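Local atomic coordinates of germination protein (PDB entry 6O59), a protein that probably helps dormant spores of Bacillus megaterium sense germinants, as the A subunit of a spore germinant receptor, here represented by that subunit's N-terminal domain. Residues L171-I176 / D183-Y188; I176-K181 / N207-S212; K199-R204 / T229-I234. All coordinates share one frame; numbering follows the deposited sequence.

Contact 1 (L171-I176 / D183-Y188); sequences LESMKI and DVTLMY
D183 OD1 is gripped twice: K175 NZ donates to it at 2.8 Å, in a salt bridge that uses the syn lone pair, and a water donates to it as well. That water also donates to M174 O, which already accepts V184 N, so a main-chain oxygen and a carboxylate share one solvent molecule. K175 runs alongside D183 and only at its last torsion (chi4 -78°) bends its ammonium back onto the acid. Further along the same face, S173 OG meets T185 OG1 tip to tip at 2.9 Å; either hydroxyl could donate, and S25 OG gives the serine a second partner. L171 and M187 follow, side by side, with L171 CD1 3.6 Å from M187 CG, and helix 153-163 covers them through L157.

Together these strands make an antiparallel beta hairpin, 155° between their directions, forming one margin of a five-stranded sheet: 169-176 is outermost and 182-189 pairs onward with 252-256. E172/L186 and M174/V184 are the hydrogen-bonded pairs; L186 N to E172 O is nearly straight, 2.8 Å with 175° at the hydrogen.

The opposite face looks toward helix 195-206. M174 CG, lodged between its own backbone N and C, lies 4.0 Å from V184 CG1, the two side chains pointing the same way. I176 instead crosses V184 at about a right angle, its CG1 3.6 Å from V184 CG2. E172, extended with CG anti to the backbone N, carries its carboxylate to R202 of the helix for a salt bridge.

Contact 2 (I176-K181 / N207-S212); sequences IGRVTK and NIDIDS
The backbones come closest where R178 and D209 bring their CA atoms to 5.4 Å, a turn passing beside the start of a helix rather than two strands in pairing. G177 sits there, and a water links its N to I208 O on the other segment, accepting from the amide and donating to the carbonyl.

R178 and D209 carry the polar part. The arginine leaves the backbone with CG anti to N, stays extended to CD and then bends (chi3 59°), so that NE, and not the terminal nitrogens, meets D209 OD2 at 2.9 Å. The salt bridge is skewed: the two planes are 56° apart, and NE approaches from above the carboxylate plane. D209 holds the N-cap position, where the helix dipole would probably favour its ionised form, as would the arginine. V179 CG2 lies over one face of the guanidinium, offset toward its rim. Across the turn, K181 NZ curls back to donate to G177 O at 2.8 Å.

The apolar part falls to the tip of I176. Its CD1 lies 3.7 Å from I208 CG2, with the two side chains alongside each other, and it is equally close to I210 CB, where the chains cross nearly at right angles.

The turn joining strands 169-176 and 182-189 thus rests against the link between helices 195-206 and 210-215, just where the second helix begins.

Contact 3 (K199-R204 / T229-I234); sequences KEIRKR and TPFPTI
Apolar contact comes first. I201, on helix 195-206, offers CG1 to two partners in the loop leading to strand 235-237: P232 CG at 3.8 Å, met obliquely, and F231 CZ, whose side chain crosses that of the isoleucine at about a right angle. Both I201 and P232 touch A265 of strand 262-265. E200 CB approaches F231 CE1 at 3.8 Å, so the phenylalanine is touched along one side by successive residues of the helix. With CG anti to the backbone N (chi1 171°), the ring reaches back toward the helix, although its CB sets off to the side.

Contact between charge and aromatic ring centres on R204. F231 CD1 stands 3.6 Å above the guanidinium plane, over its centre, but the two planes are 69° apart, so the groups meet steeply and do not stack flat. R204 CG also passes F231 O at 3.4 Å, and its CB faces P232 CD.

Within the helix, E200 OE1 takes two cations: R204 NH1 at 2.9 Å, one turn on, and K203 NZ at a longer 3.5 Å. R204 bends at chi2, and the bridge to E200 probably helps keep the guanidinium beside the ring.

F231 and P232 are joined by a cis peptide bond, and P232 CB lies over the centre of one face of the phenylalanine ring, the familiar local packing of an aromatic residue preceding a cis-proline.

Following the chain, strand 169-176 turns through 177-181 into strand 182-189, and contact 1 closes this hairpin. Contact 2 starts in that turn, inside the loop of contact 1, and ends beyond it at 207-212, so the two cross while sharing I176. Helix 195-206 lies within the span of contact 2, and its residues 199-204 open contact 3, which reaches on to 229-234; contacts 2 and 3 therefore cross too. Contacts 1 and 3 follow in series, yet touch where helix 195-206 lies on the hairpin. The three contacts together tie the outer hairpin, the helix over it, the start of helix 210-215 and the approach to strand 235-237.

Contact 1 (L171-I176 / D183-Y188)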
# COMPACT_ATOMS: atom_id res chain seq x y z
N LEU A 171 4.68 4.62 0.88
CA LEU A 171 5.65 3.72 0.23
C LEU A 171 6.12 4.31 -1.10
O LEU A 171 5.28 4.65 -1.94
CB LEU A 171 5.02 2.33 0.00
CG LEU A 171 4.98 1.31 1.17
CD1 LEU A 171 4.12 1.78 2.33
CD2 LEU A 171 4.39 0.01 0.71
N GLU A 172 7.45 4.45 -1.29
CA GLU A 172 8.13 5.07 -2.42
C GLU A 172 9.08 4.05 -3.02
O GLU A 172 10.03 3.62 -2.36
CB GLU A 172 8.88 6.33 -1.93
CG GLU A 172 9.25 7.30 -3.02
CD GLU A 172 10.18 8.42 -2.57
OE1 GLU A 172 9.99 8.96 -1.46
OE2 GLU A 172 11.10 8.75 -3.35
N SER A 173 8.78 3.62 -4.25
CA SER A 173 9.60 2.67 -4.98
C SER A 173 10.64 3.39 -5.81
O SER A 173 10.36 4.45 -6.38
CB SER A 173 8.74 1.78 -5.87
OG SER A 173 8.02 0.89 -5.03
N MET A 174 11.86 2.86 -5.84
CA MET A 174 12.96 3.46 -6.60
C MET A 174 13.97 2.39 -7.03
O MET A 174 13.90 1.24 -6.59
CB MET A 174 13.63 4.65 -5.84
CG MET A 174 14.27 4.28 -4.52
SD MET A 174 14.38 5.69 -3.39
CE MET A 174 15.73 6.69 -4.18
N LYS A 175 14.87 2.77 -7.95
CA LYS A 175 15.92 1.93 -8.50
C LYS A 175 17.24 2.56 -8.14
O LYS A 175 17.60 3.61 -8.67
CB LYS A 175 15.75 1.75 -10.03
CG LYS A 175 14.70 0.70 -10.37
CD LYS A 175 14.47 0.56 -11.86
CE LYS A 175 13.15 -0.12 -12.20
NZ LYS A 175 13.18 -1.60 -12.04
N ILE A 176 17.92 1.96 -7.17
CA ILE A 176 19.21 2.45 -6.70
C ILE A 176 20.28 1.45 -7.12
O ILE A 176 19.96 0.29 -7.35
CB ILE A 176 19.21 2.71 -5.17
CG1 ILE A 176 19.01 1.41 -4.37
CG2 ILE A 176 18.16 3.76 -4.79
CD1 ILE A 176 19.69 1.37 -3.06
N ASP A 183 15.97 -2.83 -7.27
CA ASP A 183 14.68 -2.31 -6.85
C ASP A 183 14.64 -2.20 -5.34
O ASP A 183 15.10 -3.10 -4.63
CB ASP A 183 13.53 -3.16 -7.40
CG ASP A 183 13.36 -2.99 -8.88
OD1 ASP A 183 12.82 -1.96 -9.30
OD2 ASP A 183 13.80 -3.88 -9.64
N VAL A 184 14.13 -1.07 -4.87
CA VAL A 184 14.06 -0.71 -3.47
C VAL A 184 12.72 -0.02 -3.18
O VAL A 184 12.27 0.77 -4.01
CB VAL A 184 15.28 0.21 -3.15
CG1 VAL A 184 14.99 1.23 -2.05
CG2 VAL A 184 16.51 -0.61 -2.81
N THR A 185 12.11 -0.31 -2.01
CA THR A 185 10.91 0.40 -1.56
C THR A 185 11.23 1.03 -0.18
O THR A 185 11.68 0.36 0.74
CB THR A 185 9.65 -0.47 -1.59
OG1 THR A 185 9.32 -0.73 -2.95
CG2 THR A 185 8.45 0.23 -0.94
N LEU A 186 11.02 2.34 -0.11
CA LEU A 186 11.20 3.21 1.05
C LEU A 186 9.84 3.41 1.77
O LEU A 186 8.83 3.59 1.10
CB LEU A 186 11.75 4.54 0.52
CG LEU A 186 12.26 5.58 1.51
CD1 LEU A 186 13.41 6.33 0.91
CD2 LEU A 186 11.17 6.58 1.88
N MET A 187 9.83 3.41 3.11
CA MET A 187 8.64 3.59 3.95
C MET A 187 8.85 4.65 5.03
O MET A 187 9.91 4.67 5.66
CB MET A 187 8.31 2.28 4.67
CG MET A 187 7.28 1.46 4.05
SD MET A 187 7.15 0.03 5.14
CE MET A 187 6.53 -1.17 4.00
N TYR A 188 7.80 5.43 5.33
CA TYR A 188 7.77 6.42 6.40
C TYR A 188 6.32 6.79 6.68
O TYR A 188 5.48 6.68 5.78
CB TYR A 188 8.61 7.67 6.06
CG TYR A 188 8.09 8.49 4.90
CD1 TYR A 188 8.40 8.16 3.58
CD2 TYR A 188 7.30 9.62 5.12
CE1 TYR A 188 7.91 8.90 2.51
CE2 TYR A 188 6.80 10.38 4.06
CZ TYR A 188 7.11 10.02 2.75
OH TYR A 188 6.61 10.78 1.72
O HOH W 1 11.35 -0.22 -7.86

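Contact 2 (I176-K181 / N207-S212)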
# COMPACT_ATOMS: atom_id res chain seq x y z
N ILE A 176 17.92 1.96 -7.17
CA ILE A 176 19.21 2.45 -6.70
C ILE A 176 20.28 1.45 -7.12
O ILE A 176 19.96 0.29 -7.35
CB ILE A 176 19.21 2.71 -5.17
CG1 ILE A 176 19.01 1.41 -4.37
CG2 ILE A 176 18.16 3.76 -4.79
CD1 ILE A 176 19.69 1.37 -3.06
N GLY A 177 21.51 1.90 -7.21
CA GLY A 177 22.62 1.04 -7.58
C GLY A 177 23.73 1.80 -8.28
O GLY A 177 23.46 2.70 -9.08
N ARG A 178 24.99 1.42 -7.96
CA ARG A 178 26.17 2.04 -8.54
C ARG A 178 26.39 1.54 -9.98
O ARG A 178 26.28 2.35 -10.91
CB ARG A 178 27.41 1.81 -7.66
CG ARG A 178 28.58 2.70 -8.08
CD ARG A 178 29.76 2.67 -7.13
NE ARG A 178 30.32 1.32 -6.98
CZ ARG A 178 31.27 0.80 -7.75
NH1 ARG A 178 31.80 1.51 -8.75
NH2 ARG A 178 31.71 -0.43 -7.53
N VAL A 179 26.68 0.23 -10.17
CA VAL A 179 26.96 -0.35 -11.50
C VAL A 179 25.65 -0.76 -12.20
O VAL A 179 25.40 -0.35 -13.34
CB VAL A 179 27.97 -1.54 -11.41
CG1 VAL A 179 28.29 -2.09 -12.79
CG2 VAL A 179 29.26 -1.11 -10.71
N THR A 180 24.82 -1.58 -11.52
CA THR A 180 23.53 -2.06 -11.99
C THR A 180 22.45 -1.61 -11.03
O THR A 180 22.74 -1.45 -9.84
CB THR A 180 23.54 -3.58 -12.12
OG1 THR A 180 23.78 -4.16 -10.84
CG2 THR A 180 24.53 -4.08 -13.14
N LYS A 181 21.19 -1.47 -11.51
CA LYS A 181 20.08 -1.03 -10.66
C LYS A 181 19.41 -2.20 -9.90
O LYS A 181 19.18 -3.28 -10.45
CB LYS A 181 19.02 -0.23 -11.45
CG LYS A 181 19.49 1.14 -11.94
CD LYS A 181 19.81 2.14 -10.81
CE LYS A 181 20.44 3.43 -11.30
NZ LYS A 181 21.93 3.35 -11.38
N ASN A 207 22.07 7.82 -4.48
CA ASN A 207 23.49 7.74 -4.85
C ASN A 207 24.29 6.75 -3.98
O ASN A 207 25.52 6.72 -4.09
CB ASN A 207 24.13 9.13 -4.78
CG ASN A 207 23.32 10.23 -5.43
OD1 ASN A 207 22.64 11.01 -4.75
ND2 ASN A 207 23.38 10.31 -6.75
N ILE A 208 23.61 5.93 -3.16
CA ILE A 208 24.28 4.96 -2.28
C ILE A 208 24.81 3.75 -3.08
O ILE A 208 24.22 3.37 -4.10
CB ILE A 208 23.35 4.50 -1.10
CG1 ILE A 208 24.17 4.03 0.13
CG2 ILE A 208 22.32 3.43 -1.52
CD1 ILE A 208 23.35 3.76 1.44
N ASP A 209 25.92 3.17 -2.60
CA ASP A 209 26.48 1.93 -3.12
C ASP A 209 26.01 0.87 -2.13
O ASP A 209 26.72 0.49 -1.19
CB ASP A 209 28.01 1.98 -3.28
CG ASP A 209 28.64 0.77 -3.94
OD1 ASP A 209 27.91 -0.23 -4.21
OD2 ASP A 209 29.87 0.80 -4.19
N ILE A 210 24.75 0.47 -2.30
CA ILE A 210 24.03 -0.47 -1.45
C ILE A 210 24.76 -1.80 -1.28
O ILE A 210 24.71 -2.38 -0.20
CB ILE A 210 22.57 -0.65 -1.97
CG1 ILE A 210 21.65 -1.33 -0.91
CG2 ILE A 210 22.50 -1.34 -3.33
CD1 ILE A 210 21.62 -0.66 0.44
N ASP A 211 25.46 -2.26 -2.31
CA ASP A 211 26.18 -3.52 -2.28
C ASP A 211 27.34 -3.44 -1.28
O ASP A 211 27.42 -4.29 -0.38
CB ASP A 211 26.65 -3.89 -3.68
CG ASP A 211 25.51 -4.05 -4.67
OD1 ASP A 211 25.11 -3.02 -5.27
OD2 ASP A 211 25.02 -5.19 -4.84
N SER A 212 28.16 -2.38 -1.39
CA SER A 212 29.30 -2.09 -0.51
C SER A 212 28.82 -1.88 0.95
O SER A 212 29.42 -2.43 1.88
CB SER A 212 30.04 -0.87 -1.04
OG SER A 212 30.85 -0.25 -0.06
O HOH W 2 22.42 4.44 -6.25

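Contact 3 (K199-R204 / T229-I234)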
# COMPACT_ATOMS: atom_id res chain seq x y z
N LYS A 199 13.72 13.64 3.28
CA LYS A 199 14.37 14.23 2.10
C LYS A 199 15.86 13.86 2.04
O LYS A 199 16.35 13.52 0.97
CB LYS A 199 14.23 15.78 2.05
CG LYS A 199 12.80 16.39 2.13
CD LYS A 199 11.73 15.81 1.18
CE LYS A 199 10.68 14.98 1.90
NZ LYS A 199 9.53 14.68 1.02
N GLU A 200 16.56 13.90 3.20
CA GLU A 200 17.98 13.58 3.30
C GLU A 200 18.27 12.11 3.09
O GLU A 200 19.23 11.78 2.40
CB GLU A 200 18.57 14.05 4.63
CG GLU A 200 18.94 15.53 4.64
CD GLU A 200 19.70 16.09 3.45
OE1 GLU A 200 20.71 15.46 3.04
OE2 GLU A 200 19.28 17.14 2.92
N ILE A 201 17.46 11.21 3.67
CA ILE A 201 17.67 9.77 3.53
C ILE A 201 17.42 9.34 2.06
O ILE A 201 18.21 8.58 1.51
CB ILE A 201 16.82 8.99 4.56
CG1 ILE A 201 17.43 9.17 5.98
CG2 ILE A 201 16.69 7.50 4.16
CD1 ILE A 201 16.65 8.67 7.13
N ARG A 202 16.35 9.89 1.43
CA ARG A 202 15.98 9.62 0.04
C ARG A 202 17.12 10.04 -0.91
O ARG A 202 17.50 9.25 -1.78
CB ARG A 202 14.67 10.36 -0.30
CG ARG A 202 14.14 10.12 -1.72
CD ARG A 202 13.08 11.15 -2.06
NE ARG A 202 11.89 11.02 -1.21
CZ ARG A 202 11.14 12.03 -0.79
NH1 ARG A 202 10.09 11.81 -0.02
NH2 ARG A 202 11.44 13.28 -1.13
N LYS A 203 17.67 11.26 -0.71
CA LYS A 203 18.79 11.85 -1.46
C LYS A 203 20.02 10.93 -1.38
O LYS A 203 20.59 10.61 -2.41
CB LYS A 203 19.09 13.26 -0.90
CG LYS A 203 20.36 13.94 -1.41
CD LYS A 203 20.71 15.14 -0.54
CE LYS A 203 22.16 15.55 -0.65
NZ LYS A 203 22.49 16.67 0.27
N ARG A 204 20.39 10.47 -0.17
CA ARG A 204 21.53 9.58 0.05
C ARG A 204 21.35 8.24 -0.65
O ARG A 204 22.30 7.73 -1.24
CB ARG A 204 21.79 9.34 1.55
CG ARG A 204 22.29 10.55 2.33
CD ARG A 204 23.60 11.11 1.82
NE ARG A 204 24.35 11.83 2.86
CZ ARG A 204 24.09 13.08 3.25
NH1 ARG A 204 23.08 13.76 2.72
NH2 ARG A 204 24.84 13.65 4.19
N THR A 229 30.87 4.54 8.61
CA THR A 229 29.60 4.45 7.92
C THR A 229 29.06 5.86 7.66
O THR A 229 28.79 6.60 8.60
CB THR A 229 28.60 3.57 8.73
OG1 THR A 229 29.23 2.35 9.12
CG2 THR A 229 27.31 3.28 7.96
N PRO A 230 28.88 6.23 6.38
CA PRO A 230 28.31 7.57 6.09
C PRO A 230 26.82 7.62 6.44
O PRO A 230 26.17 6.58 6.59
CB PRO A 230 28.55 7.73 4.58
CG PRO A 230 28.52 6.32 4.06
CD PRO A 230 29.12 5.46 5.14
N PHE A 231 26.28 8.85 6.56
CA PHE A 231 24.88 9.08 6.87
C PHE A 231 23.96 8.52 5.76
O PHE A 231 24.19 8.77 4.57
CB PHE A 231 24.62 10.60 7.07
CG PHE A 231 23.15 10.96 7.17
CD1 PHE A 231 22.42 11.29 6.03
CD2 PHE A 231 22.48 10.91 8.39
CE1 PHE A 231 21.06 11.58 6.11
CE2 PHE A 231 21.11 11.19 8.47
CZ PHE A 231 20.41 11.52 7.33
N PRO A 232 22.87 7.83 6.13
CA PRO A 232 22.47 7.44 7.48
C PRO A 232 22.94 6.03 7.84
O PRO A 232 23.00 5.16 6.97
CB PRO A 232 20.94 7.52 7.41
CG PRO A 232 20.60 7.16 5.94
CD PRO A 232 21.89 7.33 5.13
N THR A 233 23.26 5.80 9.12
CA THR A 233 23.60 4.47 9.61
C THR A 233 22.34 3.65 9.52
O THR A 233 21.25 4.20 9.70
CB THR A 233 24.15 4.51 11.03
OG1 THR A 233 23.19 5.14 11.90
CG2 THR A 233 25.47 5.19 11.09
N ILE A 234 22.45 2.37 9.19
CA ILE A 234 21.25 1.54 9.02
C ILE A 234 21.27 0.36 10.00
O ILE A 234 22.34 -0.15 10.38
CB ILE A 234 21.01 1.08 7.55
CG1 ILE A 234 22.20 0.25 7.00
CG2 ILE A 234 20.69 2.26 6.63
CD1 ILE A 234 21.97 -0.48 5.66